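Local coordinates for magnesium-protoporphyrin O-methyltransferase (Synechocystis sp., PDB 4QDK), which transfers a methyl group from S-adenosyl-L-methionine to Mg-protoporphyrin IX, making the 13-monomethyl ester needed for chlorophyll biosynthesis, at residues 15-20 with 91-96; 95-100 with 116-121; 42-47 with 218-223. One frame throughout, in Å; residues are numbered along the deposited sequence.

Contact 1 (15-20 with 91-96); sequences YFNSTG and DISEKM. With SAH (S-adenosyl-L-homocysteine), chain C.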
loop_
_atom_site.group_PDB
_atom_site.type_symbol
_atom_site.label_atom_id
_atom_site.label_comp_id
_atom_site.label_asym_id
_atom_site.label_seq_id
_atom_site.Cartn_x
_atom_site.Cartn_y
_atom_site.Cartn_z
ATOM N N TYR A 15 -2.912 28.506 10.432
ATOM C CA TYR A 15 -2.619 28.423 9.007
ATOM C C TYR A 15 -3.245 27.176 8.389
ATOM O O TYR A 15 -3.952 27.257 7.386
ATOM C CB TYR A 15 -1.108 28.433 8.761
ATOM C CG TYR A 15 -0.743 28.193 7.318
ATOM C CD1 TYR A 15 -0.966 29.170 6.356
ATOM C CD2 TYR A 15 -0.185 26.988 6.913
ATOM C CE1 TYR A 15 -0.643 28.953 5.033
ATOM C CE2 TYR A 15 0.144 26.762 5.593
ATOM C CZ TYR A 15 -0.086 27.749 4.658
ATOM O OH TYR A 15 0.229 27.527 3.340
ATOM N N PHE A 16 -2.996 26.023 8.999
ATOM C CA PHE A 16 -3.522 24.763 8.481
ATOM C C PHE A 16 -5.019 24.578 8.741
ATOM O O PHE A 16 -5.610 23.593 8.302
ATOM C CB PHE A 16 -2.720 23.573 9.020
ATOM C CG PHE A 16 -1.386 23.385 8.344
ATOM C CD1 PHE A 16 -0.220 23.831 8.939
ATOM C CD2 PHE A 16 -1.305 22.767 7.109
ATOM C CE1 PHE A 16 1.002 23.660 8.316
ATOM C CE2 PHE A 16 -0.089 22.592 6.480
ATOM C CZ PHE A 16 1.066 23.040 7.083
ATOM N N ASN A 17 -5.625 25.524 9.454
ATOM C CA ASN A 17 -7.074 25.540 9.640
ATOM C C ASN A 17 -7.757 26.549 8.720
ATOM O O ASN A 17 -8.979 26.703 8.753
ATOM C CB ASN A 17 -7.443 25.830 11.099
ATOM C CG ASN A 17 -7.422 24.585 11.967
ATOM O OD1 ASN A 17 -7.554 23.466 11.472
ATOM N ND2 ASN A 17 -7.266 24.775 13.273
ATOM N N SER A 18 -6.965 27.236 7.904
ATOM C CA SER A 18 -7.506 28.243 6.995
ATOM C C SER A 18 -6.895 28.141 5.601
ATOM O O SER A 18 -7.129 27.168 4.885
ATOM C CB SER A 18 -7.319 29.653 7.566
ATOM O OG SER A 18 -5.950 29.958 7.767
ATOM N N THR A 19 -6.113 29.147 5.224
ATOM C CA THR A 19 -5.529 29.206 3.887
ATOM C C THR A 19 -4.621 28.014 3.603
ATOM O O THR A 19 -4.526 27.552 2.465
ATOM C CB THR A 19 -4.739 30.510 3.670
ATOM O OG1 THR A 19 -3.638 30.565 4.585
ATOM C CG2 THR A 19 -5.635 31.717 3.887
ATOM N N GLY A 20 -3.956 27.518 4.641
ATOM C CA GLY A 20 -3.078 26.373 4.500
ATOM C C GLY A 20 -3.826 25.083 4.241
ATOM O O GLY A 20 -3.345 24.216 3.513
ATOM N N ASP A 91 -3.050 15.207 14.380
ATOM C CA ASP A 91 -2.617 16.473 13.805
ATOM C C ASP A 91 -3.167 17.620 14.640
ATOM O O ASP A 91 -4.239 17.505 15.228
ATOM C CB ASP A 91 -3.101 16.596 12.359
ATOM C CG ASP A 91 -2.359 17.662 11.584
ATOM O OD1 ASP A 91 -2.622 18.861 11.814
ATOM O OD2 ASP A 91 -1.518 17.300 10.734
ATOM N N ILE A 92 -2.432 18.726 14.691
ATOM C CA ILE A 92 -2.845 19.872 15.490
ATOM C C ILE A 92 -4.054 20.567 14.858
ATOM O O ILE A 92 -4.776 21.313 15.526
ATOM C CB ILE A 92 -1.684 20.876 15.675
ATOM C CG1 ILE A 92 -1.950 21.804 16.863
ATOM C CG2 ILE A 92 -1.444 21.667 14.396
ATOM C CD1 ILE A 92 -0.740 22.617 17.285
ATOM N N SER A 93 -4.283 20.292 13.575
ATOM C CA SER A 93 -5.335 20.953 12.810
ATOM C C SER A 93 -6.578 20.085 12.655
ATOM O O SER A 93 -6.522 19.015 12.056
ATOM C CB SER A 93 -4.813 21.341 11.423
ATOM O OG SER A 93 -5.882 21.609 10.529
ATOM N N GLU A 94 -7.702 20.565 13.181
ATOM C CA GLU A 94 -8.965 19.841 13.083
ATOM C C GLU A 94 -9.440 19.719 11.638
ATOM O O GLU A 94 -10.111 18.751 11.282
ATOM C CB GLU A 94 -10.042 20.506 13.947
ATOM C CG GLU A 94 -10.278 21.973 13.630
ATOM C CD GLU A 94 -11.241 22.632 14.601
ATOM O OE1 GLU A 94 -11.695 21.951 15.546
ATOM O OE2 GLU A 94 -11.543 23.830 14.419
ATOM N N LYS A 95 -9.087 20.699 10.810
ATOM C CA LYS A 95 -9.443 20.663 9.394
ATOM C C LYS A 95 -8.723 19.523 8.685
ATOM O O LYS A 95 -9.322 18.787 7.900
ATOM C CB LYS A 95 -9.113 21.993 8.712
ATOM C CG LYS A 95 -10.308 22.913 8.504
ATOM C CD LYS A 95 -10.787 23.526 9.806
ATOM C CE LYS A 95 -12.007 24.407 9.576
ATOM N NZ LYS A 95 -11.764 25.428 8.518
ATOM N N MET A 96 -7.431 19.386 8.966
ATOM C CA MET A 96 -6.631 18.315 8.392
ATOM C C MET A 96 -7.126 16.950 8.858
ATOM O O MET A 96 -7.237 16.016 8.063
ATOM C CB MET A 96 -5.151 18.501 8.746
ATOM C CG MET A 96 -4.500 19.689 8.055
ATOM S SD MET A 96 -4.518 19.501 6.263
ATOM C CE MET A 96 -3.855 21.066 5.730
HETATM N N SAH C . 2.864 14.469 7.749
HETATM C CA SAH C . 1.844 14.730 6.738
HETATM C CB SAH C . 1.407 16.191 6.750
HETATM C CG SAH C . 2.530 17.210 6.599
HETATM S SD SAH C . 1.897 18.900 6.422
HETATM C C SAH C . 2.365 14.364 5.358
HETATM O O SAH C . 1.589 14.079 4.445
HETATM O OXT SAH C . 3.575 14.345 5.130
HETATM C "C5'" SAH C . 2.375 19.297 8.121
HETATM C "C4'" SAH C . 1.259 19.006 9.117
HETATM O "O4'" SAH C . 1.763 19.085 10.436
HETATM C "C3'" SAH C . 0.102 19.994 9.033
HETATM O "O3'" SAH C . -1.084 19.275 8.783
HETATM C "C2'" SAH C . 0.031 20.628 10.410
HETATM O "O2'" SAH C . -1.296 20.824 10.841
HETATM C "C1'" SAH C . 0.752 19.604 11.270
HETATM N N9 SAH C . 1.332 20.164 12.502
HETATM C C8 SAH C . 2.026 21.337 12.640
HETATM N N7 SAH C . 2.381 21.467 13.939
HETATM C C5 SAH C . 1.926 20.393 14.626
HETATM C C6 SAH C . 2.009 20.026 15.963
HETATM N N6 SAH C . 2.637 20.807 16.839
HETATM N N1 SAH C . 1.428 18.848 16.381
HETATM C C2 SAH C . 0.776 18.037 15.472
HETATM N N3 SAH C . 0.696 18.409 14.147
HETATM C C4 SAH C . 1.263 19.569 13.732
HETATM O O HOH W 1 -7.236 22.677 15.270
#

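Contact 2 (95-100 with 116-121); sequences KMVGEA and FMTQDL. With SAH (S-adenosyl-L-homocysteine), chain C.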
loop_
_atom_site.group_PDB
_atom_site.type_symbol
_atom_site.label_atom_id
_atom_site.label_comp_id
_atom_site.label_asym_id
_atom_site.label_seq_id
_atom_site.Cartn_x
_atom_site.Cartn_y
_atom_site.Cartn_z
ATOM N N LYS A 95 -9.087 20.699 10.810
ATOM C CA LYS A 95 -9.443 20.663 9.394
ATOM C C LYS A 95 -8.723 19.523 8.685
ATOM O O LYS A 95 -9.322 18.787 7.900
ATOM C CB LYS A 95 -9.113 21.993 8.712
ATOM C CG LYS A 95 -10.308 22.913 8.504
ATOM C CD LYS A 95 -10.787 23.526 9.806
ATOM C CE LYS A 95 -12.007 24.407 9.576
ATOM N NZ LYS A 95 -11.764 25.428 8.518
ATOM N N MET A 96 -7.431 19.386 8.966
ATOM C CA MET A 96 -6.631 18.315 8.392
ATOM C C MET A 96 -7.126 16.950 8.858
ATOM O O MET A 96 -7.237 16.016 8.063
ATOM C CB MET A 96 -5.151 18.501 8.746
ATOM C CG MET A 96 -4.500 19.689 8.055
ATOM S SD MET A 96 -4.518 19.501 6.263
ATOM C CE MET A 96 -3.855 21.066 5.730
ATOM N N VAL A 97 -7.425 16.847 10.149
ATOM C CA VAL A 97 -7.924 15.606 10.733
ATOM C C VAL A 97 -9.245 15.180 10.093
ATOM O O VAL A 97 -9.431 14.011 9.751
ATOM C CB VAL A 97 -8.104 15.739 12.262
ATOM C CG1 VAL A 97 -8.896 14.564 12.818
ATOM C CG2 VAL A 97 -6.749 15.853 12.946
ATOM N N GLY A 98 -10.155 16.136 9.928
ATOM C CA GLY A 98 -11.448 15.863 9.329
ATOM C C GLY A 98 -11.324 15.365 7.902
ATOM O O GLY A 98 -12.053 14.467 7.480
ATOM N N GLU A 99 -10.391 15.948 7.157
ATOM C CA GLU A 99 -10.153 15.539 5.779
ATOM C C GLU A 99 -9.548 14.138 5.729
ATOM O O GLU A 99 -9.906 13.328 4.873
ATOM C CB GLU A 99 -9.239 16.542 5.073
ATOM C CG GLU A 99 -9.010 16.254 3.595
ATOM C CD GLU A 99 -10.201 16.618 2.730
ATOM O OE1 GLU A 99 -11.205 17.128 3.270
ATOM O OE2 GLU A 99 -10.131 16.397 1.504
ATOM N N ALA A 100 -8.635 13.859 6.653
ATOM C CA ALA A 100 -8.004 12.546 6.738
ATOM C C ALA A 100 -9.044 11.460 6.995
ATOM O O ALA A 100 -9.030 10.410 6.354
ATOM C CB ALA A 100 -6.943 12.533 7.829
ATOM N N PHE A 116 -7.929 8.602 13.748
ATOM C CA PHE A 116 -7.451 9.980 13.689
ATOM C C PHE A 116 -7.941 10.810 14.871
ATOM O O PHE A 116 -9.033 10.590 15.392
ATOM C CB PHE A 116 -7.855 10.642 12.367
ATOM C CG PHE A 116 -7.208 10.030 11.154
ATOM C CD1 PHE A 116 -5.882 10.293 10.852
ATOM C CD2 PHE A 116 -7.929 9.201 10.308
ATOM C CE1 PHE A 116 -5.285 9.734 9.736
ATOM C CE2 PHE A 116 -7.337 8.641 9.190
ATOM C CZ PHE A 116 -6.013 8.910 8.905
ATOM N N MET A 117 -7.120 11.773 15.279
ATOM C CA MET A 117 -7.402 12.581 16.456
ATOM C C MET A 117 -6.763 13.960 16.321
ATOM O O MET A 117 -5.639 14.082 15.837
ATOM C CB MET A 117 -6.860 11.873 17.699
ATOM C CG MET A 117 -7.060 12.614 19.004
ATOM S SD MET A 117 -6.316 11.722 20.383
ATOM C CE MET A 117 -4.578 11.819 19.964
ATOM N N THR A 118 -7.479 14.998 16.740
ATOM C CA THR A 118 -6.911 16.342 16.764
ATOM C C THR A 118 -6.084 16.520 18.031
ATOM O O THR A 118 -6.616 16.466 19.140
ATOM C CB THR A 118 -8.000 17.427 16.701
ATOM O OG1 THR A 118 -8.692 17.337 15.451
ATOM C CG2 THR A 118 -7.379 18.814 16.833
ATOM N N GLN A 119 -4.781 16.723 17.865
ATOM C CA GLN A 119 -3.880 16.783 19.005
ATOM C C GLN A 119 -2.529 17.378 18.630
ATOM O O GLN A 119 -1.972 17.057 17.581
ATOM C CB GLN A 119 -3.672 15.377 19.576
ATOM C CG GLN A 119 -2.833 15.315 20.840
ATOM C CD GLN A 119 -3.626 15.639 22.089
ATOM O OE1 GLN A 119 -4.192 16.726 22.217
ATOM N NE2 GLN A 119 -3.671 14.692 23.022
ATOM N N ASP A 120 -2.021 18.258 19.485
ATOM C CA ASP A 120 -0.648 18.727 19.392
ATOM C C ASP A 120 0.259 17.544 19.722
ATOM O O ASP A 120 0.090 16.900 20.757
ATOM C CB ASP A 120 -0.439 19.880 20.380
ATOM C CG ASP A 120 1.007 20.336 20.476
ATOM O OD1 ASP A 120 1.801 20.080 19.546
ATOM O OD2 ASP A 120 1.344 20.975 21.498
ATOM N N LEU A 121 1.208 17.247 18.837
ATOM C CA LEU A 121 2.071 16.079 19.015
ATOM C C LEU A 121 2.849 16.120 20.331
ATOM O O LEU A 121 3.237 15.084 20.860
ATOM C CB LEU A 121 3.019 15.893 17.817
ATOM C CG LEU A 121 4.034 16.987 17.468
ATOM C CD1 LEU A 121 5.332 16.832 18.255
ATOM C CD2 LEU A 121 4.317 16.995 15.972
HETATM N N SAH C . 2.864 14.469 7.749
HETATM C CA SAH C . 1.844 14.730 6.738
HETATM C CB SAH C . 1.407 16.191 6.750
HETATM C CG SAH C . 2.530 17.210 6.599
HETATM S SD SAH C . 1.897 18.900 6.422
HETATM C C SAH C . 2.365 14.364 5.358
HETATM O O SAH C . 1.589 14.079 4.445
HETATM O OXT SAH C . 3.575 14.345 5.130
HETATM C "C5'" SAH C . 2.375 19.297 8.121
HETATM C "C4'" SAH C . 1.259 19.006 9.117
HETATM O "O4'" SAH C . 1.763 19.085 10.436
HETATM C "C3'" SAH C . 0.102 19.994 9.033
HETATM O "O3'" SAH C . -1.084 19.275 8.783
HETATM C "C2'" SAH C . 0.031 20.628 10.410
HETATM O "O2'" SAH C . -1.296 20.824 10.841
HETATM C "C1'" SAH C . 0.752 19.604 11.270
HETATM N N9 SAH C . 1.332 20.164 12.502
HETATM C C8 SAH C . 2.026 21.337 12.640
HETATM N N7 SAH C . 2.381 21.467 13.939
HETATM C C5 SAH C . 1.926 20.393 14.626
HETATM C C6 SAH C . 2.009 20.026 15.963
HETATM N N6 SAH C . 2.637 20.807 16.839
HETATM N N1 SAH C . 1.428 18.848 16.381
HETATM C C2 SAH C . 0.776 18.037 15.472
HETATM N N3 SAH C . 0.696 18.409 14.147
HETATM C C4 SAH C . 1.263 19.569 13.732
#

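Contact 3 (42-47 with 218-223); sequences VGHQQT and RFYYSR. With SAH (S-adenosyl-L-homocysteine), chain C.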
loop_
_atom_site.group_PDB
_atom_site.type_symbol
_atom_site.label_atom_id
_atom_site.label_comp_id
_atom_site.label_asym_id
_atom_site.label_seq_id
_atom_site.Cartn_x
_atom_site.Cartn_y
_atom_site.Cartn_z
ATOM N N VAL A 42 4.451 15.672 -6.276
ATOM C CA VAL A 42 5.306 14.561 -6.688
ATOM C C VAL A 42 6.411 14.306 -5.667
ATOM O O VAL A 42 6.674 13.161 -5.295
ATOM C CB VAL A 42 5.927 14.813 -8.080
ATOM C CG1 VAL A 42 6.983 13.762 -8.399
ATOM C CG2 VAL A 42 4.841 14.828 -9.146
ATOM N N GLY A 43 7.048 15.378 -5.209
ATOM C CA GLY A 43 8.103 15.269 -4.219
ATOM C C GLY A 43 7.602 14.654 -2.928
ATOM O O GLY A 43 8.204 13.723 -2.396
ATOM N N HIS A 44 6.487 15.173 -2.427
ATOM C CA HIS A 44 5.887 14.642 -1.208
ATOM C C HIS A 44 5.467 13.184 -1.375
ATOM O O HIS A 44 5.644 12.371 -0.465
ATOM C CB HIS A 44 4.692 15.495 -0.779
ATOM C CG HIS A 44 3.941 14.933 0.388
ATOM N ND1 HIS A 44 2.728 14.292 0.251
ATOM C CD2 HIS A 44 4.232 14.912 1.710
ATOM C CE1 HIS A 44 2.303 13.903 1.440
ATOM N NE2 HIS A 44 3.194 14.270 2.342
ATOM N N GLN A 45 4.917 12.852 -2.538
ATOM C CA GLN A 45 4.520 11.478 -2.818
ATOM C C GLN A 45 5.728 10.546 -2.764
ATOM O O GLN A 45 5.623 9.414 -2.298
ATOM C CB GLN A 45 3.832 11.376 -4.179
ATOM C CG GLN A 45 3.274 9.996 -4.484
ATOM C CD GLN A 45 2.221 9.563 -3.483
ATOM O OE1 GLN A 45 2.319 8.490 -2.888
ATOM N NE2 GLN A 45 1.202 10.394 -3.298
ATOM N N GLN A 46 6.875 11.031 -3.231
ATOM C CA GLN A 46 8.104 10.242 -3.187
ATOM C C GLN A 46 8.544 9.969 -1.751
ATOM O O GLN A 46 8.967 8.859 -1.424
ATOM C CB GLN A 46 9.231 10.920 -3.973
ATOM C CG GLN A 46 9.094 10.799 -5.484
ATOM C CD GLN A 46 10.292 11.350 -6.230
ATOM O OE1 GLN A 46 11.311 11.693 -5.628
ATOM N NE2 GLN A 46 10.177 11.438 -7.551
ATOM N N THR A 47 8.440 10.983 -0.898
ATOM C CA THR A 47 8.787 10.826 0.510
ATOM C C THR A 47 7.890 9.786 1.170
ATOM O O THR A 47 8.373 8.874 1.846
ATOM C CB THR A 47 8.667 12.155 1.272
ATOM O OG1 THR A 47 9.597 13.100 0.730
ATOM C CG2 THR A 47 8.962 11.946 2.751
ATOM N N ARG A 218 12.071 20.078 -8.016
ATOM C CA ARG A 218 12.293 21.489 -8.316
ATOM C C ARG A 218 12.038 22.386 -7.106
ATOM O O ARG A 218 12.825 23.291 -6.819
ATOM C CB ARG A 218 11.415 21.940 -9.487
ATOM C CG ARG A 218 11.681 21.207 -10.790
ATOM C CD ARG A 218 10.797 21.736 -11.909
ATOM N NE ARG A 218 11.082 23.135 -12.221
ATOM C CZ ARG A 218 10.420 23.849 -13.126
ATOM N NH1 ARG A 218 9.425 23.299 -13.809
ATOM N NH2 ARG A 218 10.749 25.116 -13.346
ATOM N N PHE A 219 10.942 22.132 -6.398
ATOM C CA PHE A 219 10.515 23.013 -5.314
ATOM C C PHE A 219 10.281 22.280 -3.998
ATOM O O PHE A 219 9.707 22.840 -3.066
ATOM C CB PHE A 219 9.240 23.758 -5.715
ATOM C CG PHE A 219 9.309 24.378 -7.078
ATOM C CD1 PHE A 219 10.083 25.502 -7.302
ATOM C CD2 PHE A 219 8.600 23.835 -8.137
ATOM C CE1 PHE A 219 10.150 26.074 -8.556
ATOM C CE2 PHE A 219 8.662 24.406 -9.394
ATOM C CZ PHE A 219 9.437 25.526 -9.603
ATOM N N TYR A 220 10.725 21.030 -3.927
ATOM C CA TYR A 220 10.531 20.211 -2.733
ATOM C C TYR A 220 11.832 19.515 -2.349
ATOM O O TYR A 220 12.475 18.874 -3.181
ATOM C CB TYR A 220 9.417 19.183 -2.968
ATOM C CG TYR A 220 9.172 18.229 -1.812
ATOM C CD1 TYR A 220 9.897 17.048 -1.691
ATOM C CD2 TYR A 220 8.200 18.499 -0.852
ATOM C CE1 TYR A 220 9.674 16.174 -0.643
ATOM C CE2 TYR A 220 7.969 17.624 0.201
ATOM C CZ TYR A 220 8.709 16.465 0.297
ATOM O OH TYR A 220 8.494 15.586 1.336
ATOM N N TYR A 221 12.221 19.648 -1.085
ATOM C CA TYR A 221 13.453 19.041 -0.597
ATOM C C TYR A 221 13.234 18.477 0.797
ATOM O O TYR A 221 12.933 19.219 1.730
ATOM C CB TYR A 221 14.586 20.072 -0.568
ATOM C CG TYR A 221 14.767 20.823 -1.867
ATOM C CD1 TYR A 221 15.535 20.294 -2.897
ATOM C CD2 TYR A 221 14.166 22.060 -2.066
ATOM C CE1 TYR A 221 15.701 20.975 -4.088
ATOM C CE2 TYR A 221 14.326 22.750 -3.252
ATOM C CZ TYR A 221 15.095 22.204 -4.257
ATOM O OH TYR A 221 15.257 22.887 -5.440
ATOM N N SER A 222 13.387 17.164 0.942
ATOM C CA SER A 222 13.143 16.519 2.224
ATOM C C SER A 222 14.164 15.427 2.531
ATOM O O SER A 222 14.334 14.478 1.762
ATOM C CB SER A 222 11.722 15.947 2.273
ATOM O OG SER A 222 11.392 15.504 3.580
ATOM N N ARG A 223 14.849 15.578 3.659
ATOM C CA ARG A 223 15.788 14.574 4.140
ATOM C C ARG A 223 15.053 13.657 5.106
ATOM O O ARG A 223 14.359 14.128 6.002
ATOM C CB ARG A 223 16.969 15.253 4.835
ATOM C CG ARG A 223 17.983 14.303 5.453
ATOM C CD ARG A 223 18.756 13.538 4.397
ATOM N NE ARG A 223 19.984 12.980 4.953
ATOM C CZ ARG A 223 20.484 11.794 4.625
ATOM N NH1 ARG A 223 19.860 11.028 3.740
ATOM N NH2 ARG A 223 21.613 11.377 5.185
HETATM N N SAH C . 2.864 14.469 7.749
HETATM C CA SAH C . 1.844 14.730 6.738
HETATM C CB SAH C . 1.407 16.191 6.750
HETATM C CG SAH C . 2.530 17.210 6.599
HETATM S SD SAH C . 1.897 18.900 6.422
HETATM C C SAH C . 2.365 14.364 5.358
HETATM O O SAH C . 1.589 14.079 4.445
HETATM O OXT SAH C . 3.575 14.345 5.130
HETATM C "C5'" SAH C . 2.375 19.297 8.121
HETATM C "C4'" SAH C . 1.259 19.006 9.117
HETATM O "O4'" SAH C . 1.763 19.085 10.436
HETATM C "C3'" SAH C . 0.102 19.994 9.033
HETATM O "O3'" SAH C . -1.084 19.275 8.783
HETATM C "C2'" SAH C . 0.031 20.628 10.410
HETATM O "O2'" SAH C . -1.296 20.824 10.841
HETATM C "C1'" SAH C . 0.752 19.604 11.270
HETATM N N9 SAH C . 1.332 20.164 12.502
HETATM C C8 SAH C . 2.026 21.337 12.640
HETATM N N7 SAH C . 2.381 21.467 13.939
HETATM C C5 SAH C . 1.926 20.393 14.626
HETATM C C6 SAH C . 2.009 20.026 15.963
HETATM N N6 SAH C . 2.637 20.807 16.839
HETATM N N1 SAH C . 1.428 18.848 16.381
HETATM C C2 SAH C . 0.776 18.037 15.472
HETATM N N3 SAH C . 0.696 18.409 14.147
HETATM C C4 SAH C . 1.263 19.569 13.732
#

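Contact 1 (15-20 with 91-96)
Asn17 and Lys95 mark the closest backbone approach, 5.4 Å between their CA atoms, where the bend between helix 8-16 and helix 19-27 meets the first turn of helix 94-108. Tyr15 O tightens that bend by accepting from Ser18 N and Gly20 N on opposite faces of its plane. Asn17 CG, anti to the carbonyl carbon (chi1 -84°), swings the amide end toward the helix start, where OD1 accepts from Lys95 N at 3.2 Å, nearly straight (165°). Ser93, the N-cap of this helix, takes Met96 N on its OG, which also lies 2.7 Å from Asn17 OD1 and 3.0 Å from Phe16 O. Lys95 curls back so that NZ donates to Asn17 O at 3.1 Å, while a water joins Asn17 ND2 to Ile92 O and Glu94 N. The Phe16 ring takes SAH C3' over the centre of one face and Tyr15 CD2, displaced toward its rim, over the other; Met96 CE fills its edge, 3.4 Å from Phe16 CD2. Asp91 grips both SAH ribose hydroxyls, OD1 on O2' at 2.6 Å and OD2 on O3' at 2.8 Å, as the acidic residue ending the second strand does in class I methyltransferases. Ser93 N donates to Asp91 OD1, an Asx turn, and Gly72 N holds OD2. Phe21 packs on Lys95 and Met96, and the Asp91 backbone pairs with strand 115-118 and Gln119 beyond it.

Contact 2 (95-100 with 116-121)
Phe116 presents one ring face to Ala100, whose CB stands over the ring centre, 3.8 Å from the centroid and almost on the normal, a CH-pi contact within the beta-alpha-beta unit of the Rossmann-like fold. Ala100 O also approaches the ring, 3.7 Å from Phe116 CE2, and further along the same helix Gln101 and Ala104 also touch the Phe116 side chain. Helix 94-108 here runs back along strand 115-118, the local axes 7.9 Å apart and 165° from parallel. One turn earlier, Val97 CG1, anti to the backbone N (chi1 168°), lies 4.1 Å from Phe116 CB, and Val97 CG2 packs 3.5 Å from Thr118 OG1 and 3.6 Å from Met117 O. With an alanine in place of Phe116, Ala100 CB would probably lose its aromatic cover, and a gap would open between helix and strand. Beyond the strand the chain turns to the cofactor product and reads its adenine. Asp120 OD1 accepts from SAH N6 at 2.9 Å, its other oxygen being salt-bridged to Lys9, and Leu121 CG and CD2 pack against SAH N1. Leu121 N donates to SAH N1 over 2.9 Å in an almost linear bond of 174°.

Contact 3 (42-47 with 218-223)
Tyr220 lies flat against bare helix backbone: one face of its ring rests on the Gly43-His44 peptide, with His44 N above the ring centre and Gly43 C toward the rim. The glycine makes this possible, since a CB at Gly43 would fall 2.6 Å from Tyr220 CD1, a clash. The two CA atoms of Gly43 and Tyr220 are consequently only 5.7 Å apart, and Gly43 O comes within 3.4 Å of Tyr220 CE1. With CG anti to the backbone N (chi1 177°), the tyrosine reaches across the helix until its OH is hydrogen-bonded to Thr47 OG1 at 2.8 Å, one helical turn beyond the glycine. That phenolic oxygen is also hydrogen-bonded to Asp135 OD2, while Asp135 OD1 pairs with Ser222 OG, so one carboxylate bridges Tyr220, just before strand 221-229, and Ser222 within it. Thr47 OG1 is linked in addition to Thr215 OG1 of strand 207-216 and lies 3.9 Å from Ser222 CB. These hydroxyls therefore form a connected, largely buried polar network between helix 35-58 and the antiparallel end of the sheet. His44, on the same turn, directs its imidazole to the amino acid end of SAH. Its NE2 gives a bond to OXT at 2.8 Å (155°), which lies in the ring plane, and a weak, more bent one to O at 2.7 Å (129°). The ring of Tyr28 meets that of His44. One helical turn thus serves two purposes: its backbone and Thr47 bind the sheet through Tyr220, while the single N-H at NE2 is shared between the two oxygens of the cofactor product's carboxylate.

Contacts 1 and 2 are neighbours, their centres 8 Å apart, sharing Lys95 and Met96 on helix 94-108 and joined by probable backbone hydrogen bonds of Asp91 with Met117 and Gln119. Contact 3 lies about 21 Å and 22 Å from their centres, touching neither and, relative to contact 2, across the chain's centre. In sequence, contact 2 falls between the two segments of contact 3, whereas contacts 1 and 3 alternate. Contacts 2 and 3 reach the same sheet, at strands 115-118 and 221-229. SAH spans all three: adenine mainly at contact 2, with Ile92 of contact 1 against it, ribose at contact 1 and carboxylate at contact 3, so distant parts of the chain build one cofactor site.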